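Local coordinates for porin protein associated with imipenem resistance (Acinetobacter baumannii, PDB 4FUV) that probably carries small molecules such as ornithine and the antibiotic imipenem across the outer membrane as an eight-stranded beta-barrel, at residues Gly31-Trp36 and Gly43-Tyr48; Asn62-Asp67 and Arg112-Thr117; Met70-Val75 and Asn106-Thr111; Val178-Ser183 and Asn199-Lys204. All coordinates share one frame; numbering follows the deposited sequence. Where two conformers were deposited one is given.

Contact 1 (Gly31-Trp36 and Gly43-Tyr48); sequences GGALLW and GLALGY. With C8E ((hydroxyethyloxy)tri(ethyloxy)octane), chain C.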
loop_
_atom_site.group_PDB
_atom_site.type_symbol
_atom_site.label_atom_id
_atom_site.label_comp_id
_atom_site.label_asym_id
_atom_site.label_seq_id
_atom_site.Cartn_x
_atom_site.Cartn_y
_atom_site.Cartn_z
ATOM N N GLY A 31 -15.847 27.259 -0.072
ATOM C CA GLY A 31 -16.250 28.646 -0.150
ATOM C C GLY A 31 -15.506 29.307 -1.286
ATOM O O GLY A 31 -15.452 28.774 -2.398
ATOM N N GLY A 32 -14.924 30.465 -1.008
ATOM C CA GLY A 32 -14.122 31.144 -2.005
ATOM C C GLY A 32 -13.561 32.446 -1.495
ATOM O O GLY A 32 -13.629 32.728 -0.302
ATOM N N ALA A 33 -13.032 33.246 -2.412
ATOM C CA ALA A 33 -12.341 34.479 -2.056
ATOM C C ALA A 33 -12.492 35.537 -3.139
ATOM O O ALA A 33 -12.720 35.221 -4.309
ATOM C CB ALA A 33 -10.831 34.208 -1.780
ATOM N N LEU A 34 -12.367 36.795 -2.729
ATOM C CA LEU A 34 -12.238 37.919 -3.658
ATOM C C LEU A 34 -10.744 38.133 -3.804
ATOM O O LEU A 34 -9.991 37.925 -2.834
ATOM C CB LEU A 34 -12.871 39.161 -3.028
ATOM C CG LEU A 34 -13.941 39.978 -3.747
ATOM C CD1 LEU A 34 -14.796 39.112 -4.643
ATOM C CD2 LEU A 34 -14.785 40.691 -2.706
ATOM N N LEU A 35 -10.305 38.530 -4.995
ATOM C CA LEU A 35 -8.865 38.628 -5.282
ATOM C C LEU A 35 -8.510 40.026 -5.763
ATOM O O LEU A 35 -9.183 40.549 -6.665
ATOM C CB LEU A 35 -8.479 37.651 -6.394
ATOM C CG LEU A 35 -8.773 36.149 -6.237
ATOM C CD1 LEU A 35 -8.519 35.403 -7.570
ATOM C CD2 LEU A 35 -7.920 35.581 -5.140
ATOM N N TRP A 36 -7.452 40.607 -5.193
ATOM C CA TRP A 36 -6.903 41.881 -5.662
ATOM C C TRP A 36 -5.490 41.621 -6.155
ATOM O O TRP A 36 -4.807 40.733 -5.637
ATOM C CB TRP A 36 -6.833 42.933 -4.541
ATOM C CG TRP A 36 -8.162 43.455 -4.064
ATOM C CD1 TRP A 36 -8.738 44.672 -4.371
ATOM C CD2 TRP A 36 -9.080 42.794 -3.200
ATOM N NE1 TRP A 36 -9.951 44.794 -3.750
ATOM C CE2 TRP A 36 -10.192 43.646 -3.018
ATOM C CE3 TRP A 36 -9.080 41.546 -2.553
ATOM C CZ2 TRP A 36 -11.278 43.312 -2.224
ATOM C CZ3 TRP A 36 -10.173 41.206 -1.767
ATOM C CH2 TRP A 36 -11.253 42.087 -1.605
ATOM N N GLY A 43 -0.331 40.121 -4.637
ATOM C CA GLY A 43 -1.771 40.102 -4.668
ATOM C C GLY A 43 -2.330 39.771 -3.309
ATOM O O GLY A 43 -1.586 39.486 -2.360
ATOM N N LEU A 44 -3.652 39.791 -3.232
ATOM C CA LEU A 44 -4.359 39.645 -1.966
ATOM C C LEU A 44 -5.597 38.798 -2.185
ATOM O O LEU A 44 -6.287 38.967 -3.192
ATOM C CB LEU A 44 -4.763 41.026 -1.470
ATOM C CG LEU A 44 -4.954 41.258 0.016
ATOM C CD1 LEU A 44 -3.687 40.859 0.777
ATOM C CD2 LEU A 44 -5.279 42.729 0.212
ATOM N N ALA A 45 -5.861 37.886 -1.252
ATOM C CA ALA A 45 -7.058 37.053 -1.264
ATOM C C ALA A 45 -7.817 37.160 0.055
ATOM O O ALA A 45 -7.265 36.916 1.132
ATOM C CB ALA A 45 -6.692 35.579 -1.538
ATOM N N LEU A 46 -9.094 37.515 -0.035
ATOM C CA LEU A 46 -9.957 37.567 1.130
ATOM C C LEU A 46 -11.050 36.538 0.942
ATOM O O LEU A 46 -11.886 36.665 0.040
ATOM C CB LEU A 46 -10.586 38.952 1.276
ATOM C CG LEU A 46 -11.653 39.127 2.362
ATOM C CD1 LEU A 46 -11.063 39.009 3.756
ATOM C CD2 LEU A 46 -12.368 40.463 2.195
ATOM N N GLY A 47 -11.066 35.531 1.810
ATOM C CA GLY A 47 -11.920 34.381 1.592
ATOM C C GLY A 47 -12.713 33.881 2.779
ATOM O O GLY A 47 -12.469 34.254 3.923
ATOM N N TYR A 48 -13.686 33.030 2.481
ATOM C CA TYR A 48 -14.431 32.321 3.496
ATOM C C TYR A 48 -14.439 30.851 3.155
ATOM O O TYR A 48 -14.689 30.473 2.011
ATOM C CB TYR A 48 -15.873 32.820 3.583
ATOM C CG TYR A 48 -16.713 32.033 4.580
ATOM C CD1 TYR A 48 -16.658 32.318 5.936
ATOM C CD2 TYR A 48 -17.552 31.004 4.161
ATOM C CE1 TYR A 48 -17.434 31.601 6.859
ATOM C CE2 TYR A 48 -18.322 30.275 5.070
ATOM C CZ TYR A 48 -18.254 30.577 6.424
ATOM O OH TYR A 48 -19.025 29.872 7.337
HETATM C C1 C8E C . -15.496 37.481 1.311
HETATM C C2 C8E C . -15.299 37.184 2.796
HETATM C C3 C8E C . -16.594 37.381 3.576
HETATM C C4 C8E C . -16.393 37.286 5.087
HETATM C C5 C8E C . -17.296 36.225 5.703
HETATM C C6 C8E C . -17.826 36.594 7.087
HETATM C C7 C8E C . -17.967 35.345 7.957
HETATM C C8 C8E C . -18.431 35.683 9.369
HETATM O O9 C8E C . -18.162 34.608 10.244
HETATM C C10 C8E C . -17.011 34.821 11.032
#

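Contact 2 (Asn62-Asp67 and Arg112-Thr117); sequences NGSTYD and RNVDAT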
loop_
_atom_site.group_PDB
_atom_site.type_symbol
_atom_site.label_atom_id
_atom_site.label_comp_id
_atom_site.label_asym_id
_atom_site.label_seq_id
_atom_site.Cartn_x
_atom_site.Cartn_y
_atom_site.Cartn_z
ATOM N N ASN A 62 -9.857 -3.295 7.590
ATOM C CA ASN A 62 -9.250 -4.140 8.598
ATOM C C ASN A 62 -10.146 -4.292 9.827
ATOM O O ASN A 62 -9.671 -4.268 10.959
ATOM C CB ASN A 62 -7.884 -3.573 8.993
ATOM C CG ASN A 62 -6.845 -4.645 9.170
ATOM O OD1 ASN A 62 -6.822 -5.627 8.427
ATOM N ND2 ASN A 62 -5.976 -4.473 10.162
ATOM N N GLY A 63 -11.446 -4.429 9.594
ATOM C CA GLY A 63 -12.398 -4.625 10.675
ATOM C C GLY A 63 -12.857 -3.344 11.355
ATOM O O GLY A 63 -13.663 -3.388 12.283
ATOM N N SER A 64 -12.342 -2.201 10.912
ATOM C CA SER A 64 -12.801 -0.924 11.451
ATOM C C SER A 64 -13.589 -0.111 10.435
ATOM O O SER A 64 -13.329 -0.155 9.229
ATOM C CB SER A 64 -11.648 -0.074 11.987
ATOM O OG SER A 64 -11.177 -0.544 13.235
ATOM N N THR A 65 -14.541 0.648 10.954
ATOM C CA THR A 65 -15.306 1.594 10.173
ATOM C C THR A 65 -15.073 2.978 10.770
ATOM O O THR A 65 -14.949 3.121 11.992
ATOM C CB THR A 65 -16.798 1.209 10.206
ATOM O OG1 THR A 65 -17.121 0.486 9.015
ATOM C CG2 THR A 65 -17.686 2.425 10.318
ATOM N N TYR A 66 -14.977 3.989 9.914
ATOM C CA TYR A 66 -14.785 5.357 10.376
ATOM C C TYR A 66 -15.961 6.245 9.977
ATOM O O TYR A 66 -16.554 6.064 8.916
ATOM C CB TYR A 66 -13.466 5.921 9.848
ATOM C CG TYR A 66 -12.255 5.168 10.360
ATOM C CD1 TYR A 66 -11.825 4.004 9.740
ATOM C CD2 TYR A 66 -11.552 5.615 11.476
ATOM C CE1 TYR A 66 -10.726 3.312 10.201
ATOM C CE2 TYR A 66 -10.448 4.933 11.943
ATOM C CZ TYR A 66 -10.043 3.774 11.306
ATOM O OH TYR A 66 -8.950 3.074 11.768
ATOM N N ASP A 67 -16.307 7.183 10.855
ATOM C CA ASP A 67 -17.334 8.178 10.580
ATOM C C ASP A 67 -16.753 9.549 10.907
ATOM O O ASP A 67 -16.270 9.774 12.017
ATOM C CB ASP A 67 -18.589 7.932 11.433
ATOM C CG ASP A 67 -19.196 6.552 11.213
ATOM O OD1 ASP A 67 -19.104 6.024 10.084
ATOM O OD2 ASP A 67 -19.772 5.993 12.179
ATOM N N ARG A 112 -14.293 5.791 15.349
ATOM C CA ARG A 112 -13.848 4.510 14.821
ATOM C C ARG A 112 -14.633 3.369 15.464
ATOM O O ARG A 112 -14.641 3.219 16.685
ATOM C CB ARG A 112 -12.347 4.319 15.039
ATOM C CG ARG A 112 -11.851 2.891 14.797
ATOM C CD ARG A 112 -10.350 2.800 15.044
ATOM N NE ARG A 112 -9.751 1.631 14.400
ATOM C CZ ARG A 112 -8.439 1.437 14.271
ATOM N NH1 ARG A 112 -7.581 2.338 14.738
ATOM N NH2 ARG A 112 -7.983 0.345 13.669
ATOM N N ASN A 113 -15.292 2.573 14.631
ATOM C CA ASN A 113 -16.018 1.398 15.092
ATOM C C ASN A 113 -15.238 0.125 14.780
ATOM O O ASN A 113 -15.028 -0.219 13.620
ATOM C CB ASN A 113 -17.410 1.344 14.455
ATOM C CG ASN A 113 -18.134 2.676 14.534
ATOM O OD1 ASN A 113 -18.342 3.353 13.514
ATOM N ND2 ASN A 113 -18.506 3.075 15.746
ATOM N N VAL A 114 -14.803 -0.570 15.820
ATOM C CA VAL A 114 -13.992 -1.767 15.636
ATOM C C VAL A 114 -14.851 -3.022 15.782
ATOM O O VAL A 114 -15.482 -3.217 16.816
ATOM C CB VAL A 114 -12.818 -1.784 16.643
ATOM C CG1 VAL A 114 -11.935 -3.015 16.447
ATOM C CG2 VAL A 114 -12.001 -0.503 16.511
ATOM N N ASP A 115 -14.893 -3.855 14.740
ATOM C CA ASP A 115 -15.631 -5.117 14.799
ATOM C C ASP A 115 -15.120 -5.987 15.930
ATOM O O ASP A 115 -13.937 -5.943 16.279
ATOM C CB ASP A 115 -15.481 -5.931 13.514
ATOM C CG ASP A 115 -16.237 -5.346 12.348
ATOM O OD1 ASP A 115 -17.173 -4.548 12.572
ATOM O OD2 ASP A 115 -15.892 -5.711 11.203
ATOM N N ALA A 116 -16.031 -6.777 16.491
ATOM C CA ALA A 116 -15.703 -7.805 17.460
ATOM C C ALA A 116 -14.552 -8.688 16.961
ATOM O O ALA A 116 -14.550 -9.101 15.804
ATOM C CB ALA A 116 -16.932 -8.657 17.731
ATOM N N THR A 117 -13.604 -8.969 17.862
ATOM C CA THR A 117 -12.428 -9.829 17.640
ATOM C C THR A 117 -11.319 -9.230 16.785
ATOM O O THR A 117 -10.319 -9.904 16.541
ATOM C CB THR A 117 -12.762 -11.206 17.023
ATOM O OG1 THR A 117 -13.035 -11.033 15.632
ATOM C CG2 THR A 117 -13.958 -11.854 17.713
HETATM O O HOH W 1 -9.556 -2.484 13.109
#

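Contact 3 (Met70-Val75 and Asn106-Thr111); sequences MDNNNV and NDYDLT. With C8E ((hydroxyethyloxy)tri(ethyloxy)octane), chain C.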
loop_
_atom_site.group_PDB
_atom_site.type_symbol
_atom_site.label_atom_id
_atom_site.label_comp_id
_atom_site.label_asym_id
_atom_site.label_seq_id
_atom_site.Cartn_x
_atom_site.Cartn_y
_atom_site.Cartn_z
ATOM N N MET A 70 -17.385 17.186 10.212
ATOM C CA MET A 70 -16.517 18.350 10.216
ATOM C C MET A 70 -17.340 19.611 10.002
ATOM O O MET A 70 -18.165 19.678 9.100
ATOM C CB MET A 70 -15.432 18.220 9.148
ATOM C CG MET A 70 -14.523 19.441 9.033
ATOM S SD MET A 70 -13.201 19.267 7.813
ATOM C CE MET A 70 -14.068 19.596 6.271
ATOM N N ASP A 71 -17.104 20.614 10.837
ATOM C CA ASP A 71 -17.804 21.884 10.721
ATOM C C ASP A 71 -16.763 22.998 10.668
ATOM O O ASP A 71 -15.887 23.073 11.526
ATOM C CB ASP A 71 -18.751 22.068 11.911
ATOM C CG ASP A 71 -19.615 23.305 11.793
ATOM O OD1 ASP A 71 -19.735 23.857 10.677
ATOM O OD2 ASP A 71 -20.180 23.725 12.823
ATOM N N ASN A 72 -16.852 23.847 9.649
ATOM C CA ASN A 72 -15.868 24.906 9.443
ATOM C C ASN A 72 -16.515 26.292 9.373
ATOM O O ASN A 72 -17.661 26.442 8.938
ATOM C CB ASN A 72 -15.030 24.644 8.180
ATOM C CG ASN A 72 -14.623 23.179 8.030
ATOM O OD1 ASN A 72 -15.375 22.364 7.488
ATOM N ND2 ASN A 72 -13.427 22.844 8.498
ATOM N N ASN A 73 -15.768 27.300 9.807
ATOM C CA ASN A 73 -16.245 28.675 9.806
ATOM C C ASN A 73 -15.037 29.589 9.873
ATOM O O ASN A 73 -14.725 30.158 10.916
ATOM C CB ASN A 73 -17.184 28.929 10.991
ATOM C CG ASN A 73 -17.939 30.246 10.868
ATOM O OD1 ASN A 73 -18.360 30.644 9.776
ATOM N ND2 ASN A 73 -18.105 30.933 11.986
ATOM N N ASN A 74 -14.356 29.713 8.744
ATOM C CA ASN A 74 -13.083 30.402 8.683
ATOM C C ASN A 74 -13.130 31.606 7.746
ATOM O O ASN A 74 -13.711 31.526 6.660
ATOM C CB ASN A 74 -12.036 29.420 8.188
ATOM C CG ASN A 74 -12.032 28.138 8.991
ATOM O OD1 ASN A 74 -11.868 28.158 10.208
ATOM N ND2 ASN A 74 -12.232 27.016 8.314
ATOM N N VAL A 75 -12.529 32.714 8.180
ATOM C CA VAL A 75 -12.328 33.885 7.325
ATOM C C VAL A 75 -10.831 34.138 7.214
ATOM O O VAL A 75 -10.141 34.203 8.231
ATOM C CB VAL A 75 -12.961 35.163 7.923
ATOM C CG1 VAL A 75 -12.694 36.367 7.018
ATOM C CG2 VAL A 75 -14.440 34.982 8.152
ATOM N N ASN A 106 -13.009 25.387 13.635
ATOM C CA ASN A 106 -13.118 24.089 12.981
ATOM C C ASN A 106 -13.357 22.975 13.997
ATOM O O ASN A 106 -12.566 22.788 14.915
ATOM C CB ASN A 106 -11.847 23.796 12.174
ATOM C CG ASN A 106 -11.575 24.852 11.100
ATOM O OD1 ASN A 106 -12.075 24.754 9.975
ATOM N ND2 ASN A 106 -10.777 25.861 11.444
ATOM N N ASP A 107 -14.455 22.246 13.838
ATOM C CA ASP A 107 -14.724 21.104 14.694
ATOM C C ASP A 107 -14.623 19.812 13.908
ATOM O O ASP A 107 -15.224 19.667 12.844
ATOM C CB ASP A 107 -16.113 21.214 15.319
ATOM C CG ASP A 107 -16.290 22.487 16.114
ATOM O OD1 ASP A 107 -15.301 22.968 16.706
ATOM O OD2 ASP A 107 -17.420 23.012 16.147
ATOM N N TYR A 108 -13.849 18.879 14.444
ATOM C CA TYR A 108 -13.773 17.529 13.912
ATOM C C TYR A 108 -14.366 16.542 14.930
ATOM O O TYR A 108 -14.122 16.647 16.133
ATOM C CB TYR A 108 -12.321 17.188 13.579
ATOM C CG TYR A 108 -11.678 18.187 12.638
ATOM C CD1 TYR A 108 -11.073 19.349 13.115
ATOM C CD2 TYR A 108 -11.696 17.982 11.267
ATOM C CE1 TYR A 108 -10.484 20.274 12.232
ATOM C CE2 TYR A 108 -11.124 18.892 10.394
ATOM C CZ TYR A 108 -10.521 20.038 10.877
ATOM O OH TYR A 108 -9.958 20.937 9.982
ATOM N N ASP A 109 -15.174 15.607 14.445
ATOM C CA ASP A 109 -15.731 14.552 15.281
ATOM C C ASP A 109 -15.562 13.219 14.559
ATOM O O ASP A 109 -16.371 12.865 13.701
ATOM C CB ASP A 109 -17.209 14.820 15.579
ATOM C CG ASP A 109 -17.842 13.735 16.442
ATOM O OD1 ASP A 109 -18.319 12.723 15.882
ATOM O OD2 ASP A 109 -17.866 13.888 17.683
ATOM N N LEU A 110 -14.493 12.498 14.900
ATOM C CA LEU A 110 -14.157 11.228 14.263
ATOM C C LEU A 110 -14.509 10.034 15.150
ATOM O O LEU A 110 -14.145 9.997 16.322
ATOM C CB LEU A 110 -12.669 11.186 13.947
ATOM C CG LEU A 110 -12.163 9.857 13.397
ATOM C CD1 LEU A 110 -12.722 9.601 12.003
ATOM C CD2 LEU A 110 -10.648 9.834 13.388
ATOM N N THR A 111 -15.203 9.054 14.584
ATOM C CA THR A 111 -15.578 7.852 15.323
ATOM C C THR A 111 -15.072 6.592 14.632
ATOM O O THR A 111 -15.363 6.355 13.460
ATOM C CB THR A 111 -17.084 7.755 15.460
ATOM O OG1 THR A 111 -17.548 8.822 16.290
ATOM C CG2 THR A 111 -17.474 6.429 16.080
HETATM C C1 C8E C . -15.496 37.481 1.311
HETATM C C2 C8E C . -15.299 37.184 2.796
HETATM C C3 C8E C . -16.594 37.381 3.576
HETATM C C4 C8E C . -16.393 37.286 5.087
HETATM C C5 C8E C . -17.296 36.225 5.703
HETATM C C6 C8E C . -17.826 36.594 7.087
HETATM C C7 C8E C . -17.967 35.345 7.957
HETATM C C8 C8E C . -18.431 35.683 9.369
HETATM O O9 C8E C . -18.162 34.608 10.244
HETATM C C10 C8E C . -17.011 34.821 11.032
#

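Contact 4 (Val178-Ser183 and Asn199-Lys204); sequences VKLVSS and NAEARK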
loop_
_atom_site.group_PDB
_atom_site.type_symbol
_atom_site.label_atom_id
_atom_site.label_comp_id
_atom_site.label_asym_id
_atom_site.label_seq_id
_atom_site.Cartn_x
_atom_site.Cartn_y
_atom_site.Cartn_z
ATOM N N VAL A 178 -9.390 18.970 22.755
ATOM C CA VAL A 178 -9.547 17.582 22.368
ATOM C C VAL A 178 -10.253 16.768 23.455
ATOM O O VAL A 178 -10.035 16.972 24.644
ATOM C CB VAL A 178 -8.176 16.955 21.979
ATOM C CG1 VAL A 178 -7.182 17.100 23.113
ATOM C CG2 VAL A 178 -8.316 15.497 21.567
ATOM N N LYS A 179 -11.126 15.869 23.019
ATOM C CA LYS A 179 -11.865 14.970 23.896
ATOM C C LYS A 179 -11.930 13.639 23.168
ATOM O O LYS A 179 -12.461 13.544 22.055
ATOM C CB LYS A 179 -13.272 15.502 24.167
ATOM C CG LYS A 179 -14.006 14.795 25.302
ATOM N N LEU A 180 -11.326 12.629 23.775
ATOM C CA LEU A 180 -11.285 11.286 23.221
ATOM C C LEU A 180 -11.925 10.358 24.247
ATOM O O LEU A 180 -11.647 10.476 25.429
ATOM C CB LEU A 180 -9.832 10.869 23.006
ATOM C CG LEU A 180 -9.313 10.695 21.592
ATOM C CD1 LEU A 180 -7.853 10.271 21.621
ATOM C CD2 LEU A 180 -10.160 9.662 20.877
ATOM N N VAL A 181 -12.787 9.453 23.798
ATOM C CA VAL A 181 -13.451 8.507 24.693
ATOM C C VAL A 181 -13.664 7.182 23.964
ATOM O O VAL A 181 -13.940 7.161 22.761
ATOM C CB VAL A 181 -14.806 9.062 25.197
ATOM C CG1 VAL A 181 -15.730 9.356 24.030
ATOM C CG2 VAL A 181 -15.465 8.090 26.172
ATOM N N SER A 182 -13.506 6.074 24.681
ATOM C CA SER A 182 -13.750 4.761 24.101
ATOM C C SER A 182 -14.899 4.112 24.846
ATOM O O SER A 182 -15.167 4.452 25.992
ATOM C CB SER A 182 -12.501 3.870 24.199
ATOM O OG SER A 182 -12.274 3.442 25.539
ATOM N N SER A 183 -15.589 3.200 24.178
ATOM C CA SER A 183 -16.544 2.336 24.832
ATOM C C SER A 183 -16.274 0.918 24.352
ATOM O O SER A 183 -15.799 0.713 23.227
ATOM C CB SER A 183 -17.976 2.761 24.512
ATOM O OG SER A 183 -18.207 2.748 23.118
ATOM N N ASN A 199 -6.577 8.107 26.565
ATOM C CA ASN A 199 -6.141 9.336 27.238
ATOM C C ASN A 199 -4.720 9.768 26.895
ATOM O O ASN A 199 -4.418 10.959 26.882
ATOM C CB ASN A 199 -6.247 9.166 28.760
ATOM C CG ASN A 199 -7.676 9.087 29.231
ATOM O OD1 ASN A 199 -8.588 9.534 28.534
ATOM N ND2 ASN A 199 -7.885 8.527 30.422
ATOM N N ALA A 200 -3.842 8.798 26.654
ATOM C CA ALA A 200 -2.485 9.113 26.232
ATOM C C ALA A 200 -2.540 9.819 24.887
ATOM O O ALA A 200 -1.857 10.817 24.681
ATOM C CB ALA A 200 -1.652 7.869 26.125
ATOM N N GLU A 201 -3.373 9.300 23.987
ATOM C CA GLU A 201 -3.537 9.893 22.660
ATOM C C GLU A 201 -4.174 11.279 22.713
ATOM O O GLU A 201 -3.765 12.172 21.989
ATOM C CB GLU A 201 -4.317 8.969 21.734
ATOM C CG GLU A 201 -3.398 8.190 20.795
ATOM C CD GLU A 201 -4.164 7.424 19.746
ATOM O OE1 GLU A 201 -3.551 6.608 19.028
ATOM O OE2 GLU A 201 -5.383 7.645 19.639
ATOM N N ALA A 202 -5.157 11.453 23.589
ATOM C CA ALA A 202 -5.741 12.767 23.797
ATOM C C ALA A 202 -4.649 13.725 24.248
ATOM O O ALA A 202 -4.553 14.840 23.738
ATOM C CB ALA A 202 -6.877 12.714 24.815
ATOM N N ARG A 203 -3.807 13.277 25.177
ATOM C CA ARG A 203 -2.737 14.129 25.681
ATOM C C ARG A 203 -1.715 14.526 24.618
ATOM O O ARG A 203 -1.238 15.659 24.622
ATOM C CB ARG A 203 -2.039 13.493 26.886
ATOM C CG ARG A 203 -2.900 13.479 28.133
ATOM N N LYS A 204 -1.373 13.604 23.722
ATOM C CA LYS A 204 -0.436 13.928 22.641
ATOM C C LYS A 204 -0.997 15.026 21.765
ATOM O O LYS A 204 -0.292 15.962 21.382
ATOM C CB LYS A 204 -0.116 12.705 21.776
ATOM C CG LYS A 204 0.685 11.611 22.483
ATOM C CD LYS A 204 1.655 10.951 21.506
ATOM C CE LYS A 204 2.122 9.575 21.973
ATOM N NZ LYS A 204 2.531 9.526 23.404
#

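Contact 1 (Gly31-Trp36 and Gly43-Tyr48)
The beta hairpin of strands 29-37 and 42-56, part of the wall of the outer-membrane barrel, pairs Gly31-Trp36 with Gly43-Tyr48 in antiparallel fashion. Six backbone hydrogen bonds join the strands, two each between Gly32 and Tyr48, Leu34 and Leu46, and Trp36 and Leu44; among the shortest is Trp36 N to Leu44 O at 2.8 Å. The non-hydrogen-bonded pair Ala33 and Gly47 draws the backbones closest, their CA atoms 3.7 Å apart, and the methyl of Ala33 comes down on the backbone, its CB 3.5 Å from Gly47 CA. On that face, CD2 of Leu35 meets the methyl of Ala45 (CB) at 3.8 Å, and Arg22 of strand 20-26 touches Ala33, Leu35 and Ala45. The other face carries Leu34, Trp36, Leu44, Leu46 and Tyr48. In Trp36, chi1 of -70° sets CG beside the backbone N; the indole then lies alongside Leu46 and points the same way, its rim atom CZ3 3.8 Å from Leu46 CB. Its NE1 bonds to Leu16 O. A detergent molecule, C8E, runs past this face, its C7 3.9 Å from Tyr48 CD1, while Tyr48 OH bonds to Asn73 OD1. Backbone polarity is thus met strand to strand, and the leucine and aromatic face beside the detergent alkyl chain is consistent with a surface that meets membrane lipid.

Contact 2 (Asn62-Asp67 and Arg112-Thr117)
Arg112 reaches across to Ser64 and Tyr66, near the start of strand 64-81 and the end of strand 95-114, which run antiparallel. Three backbone hydrogen bonds set the pairing: Thr65 and Asn113 exchange two, with Asn113 N 2.7 Å from Thr65 O, and beyond the strand ends Asp115 N donates to Gly63 O at 2.8 Å, with an N-H...O angle of 171°. The side-chain hydrogen bonding centres on Ser64 OG. It accepts from Arg112 NE at 2.8 Å, lying in the guanidinium plane, and a water links Ser64 OG, Asn62 O and Arg112 NH2. Packing comes from Tyr66, which lies beside Arg112 and points the same way, the ring and guanidinium planes 40° apart. Ring atom CE2 is 3.7 Å from Arg112 CB, and the hydroxyl sits over the centre of the guanidinium, with OH 3.0 Å from Arg112 CZ. With CG anti to the backbone N (chi1 167°) and the chain extended on to NE, Arg112 spans this distance. Phe120 of strand 119-122 also touches Arg112. As for charges, Asp115 forms a salt bridge with Lys60, and Asp67 OD1 bonds to Ser56 OG. The guanidinium is therefore held at its edge by a serine, which probably limits its rotation, with a phenol oxygen over the centre of one face, whose partial negative charge may partly offset the positive charge.

Contact 3 (Met70-Val75 and Asn106-Thr111)
Asn106 packs tightly against Asn72 and Asn74, with its amide oxygen gripped by two donors. Asn72 ND2 reaches Asn106 OD1 at 2.8 Å, on a lone pair and in the carbonyl plane, at a nearly straight N-H...O angle of 168°. Asn74 ND2 donates to the same OD1, also at 2.8 Å, the side chains crossing at about a right angle with their amide planes 29° apart; a weak return bond runs from Asn106 ND2 to Asn74 OD1, which also accepts from Asp105 N. All three asparagines are buried. Next to this cluster Met70 and Tyr108 lie side by side, pointing the same way. The sulfur makes an oblique Met-aromatic contact, Met70 SD being 3.3 Å from Tyr108 CE2. Leu214 of strand 213-224 touches both Asn106 and Tyr108, consistent with this face looking into the barrel. The opposite face is looser: Asp71 and Asp107 bond through their backbones, Asp107 N to Asp71 O at 2.8 Å, but their carboxylates are not in contact, with OD2 of the given Asp71 conformer 4.4 Å from Asp107 OD2. Two carboxylates this near could raise each other's pKa. Farther along, Val75 CG2 meets detergent C8E C7 at 3.6 Å. Antiparallel strand neighbours with a polar asparagine network on what is probably the inward face belong to the wall of this eight-stranded outer-membrane beta-barrel.

Contact 4 (Val178-Ser183 and Asn199-Lys204)
Leu180 and Ala202 bring strand 178-183 against helix 199-204, two elements running nearly antiparallel, their axes 7.9 Å apart at closest approach. Followed outward, the Leu180 side chain leaves its strand toward the helix. Its CB meets the methyl of the helix residue first, 3.9 Å from Ala202 CB. The chain then carries CD1 onto the helix backbone, where it lies 3.5 Å from Ala202 N. The same CD1 also lies 3.8 Å from Glu201 CB, the two side chains crossing at a slant. With chi2 at -180°, CD1 is extended from CA, which brings this branch to the helix. Val198, one turn earlier on the helix, also touches Leu180, as does Ile136 of strand 134-144. Beside it, Val178 adds a smaller van der Waals contact, a methyl against a backbone carbonyl: its CG1, which sits between the backbone N and the carbonyl carbon (chi1 56°), is 3.5 Å from Ala202 O, and Ala206 lies against the same side chain. The carboxylate of Glu201 turns to another partner, with OE1 bonded to Asn123 N. The join rests on van der Waals contact of aliphatic side chains with the helix, without a hydrogen bond between the segments, and none of the touching residues is buried. Such seating of a short helix on a strand face lays helix 194-207 over strand 177-187, which pairs with strand 134-144 of the beta structure.

Contacts 2 and 3 both join strands 64-81 and 95-114, their centres about 22 Å apart, and meet where Asp67 O probably bonds to Thr111 N; along the chain contact 3 lies within the span of contact 2. Contact 1, in the preceding hairpin, comes first and touches contact 3 through Tyr48 and Asn73, its centre about 21 Å away, and both reach detergent. Contacts 1 and 2 lie about 40 Å apart between centres, on opposite sides of the chain's centre. Contact 4 comes last, about 17 Å from contact 2 between centres without touching it. The set thus runs from the barrel wall beside bound detergent to an extended beta region with a strand flanked by a helix.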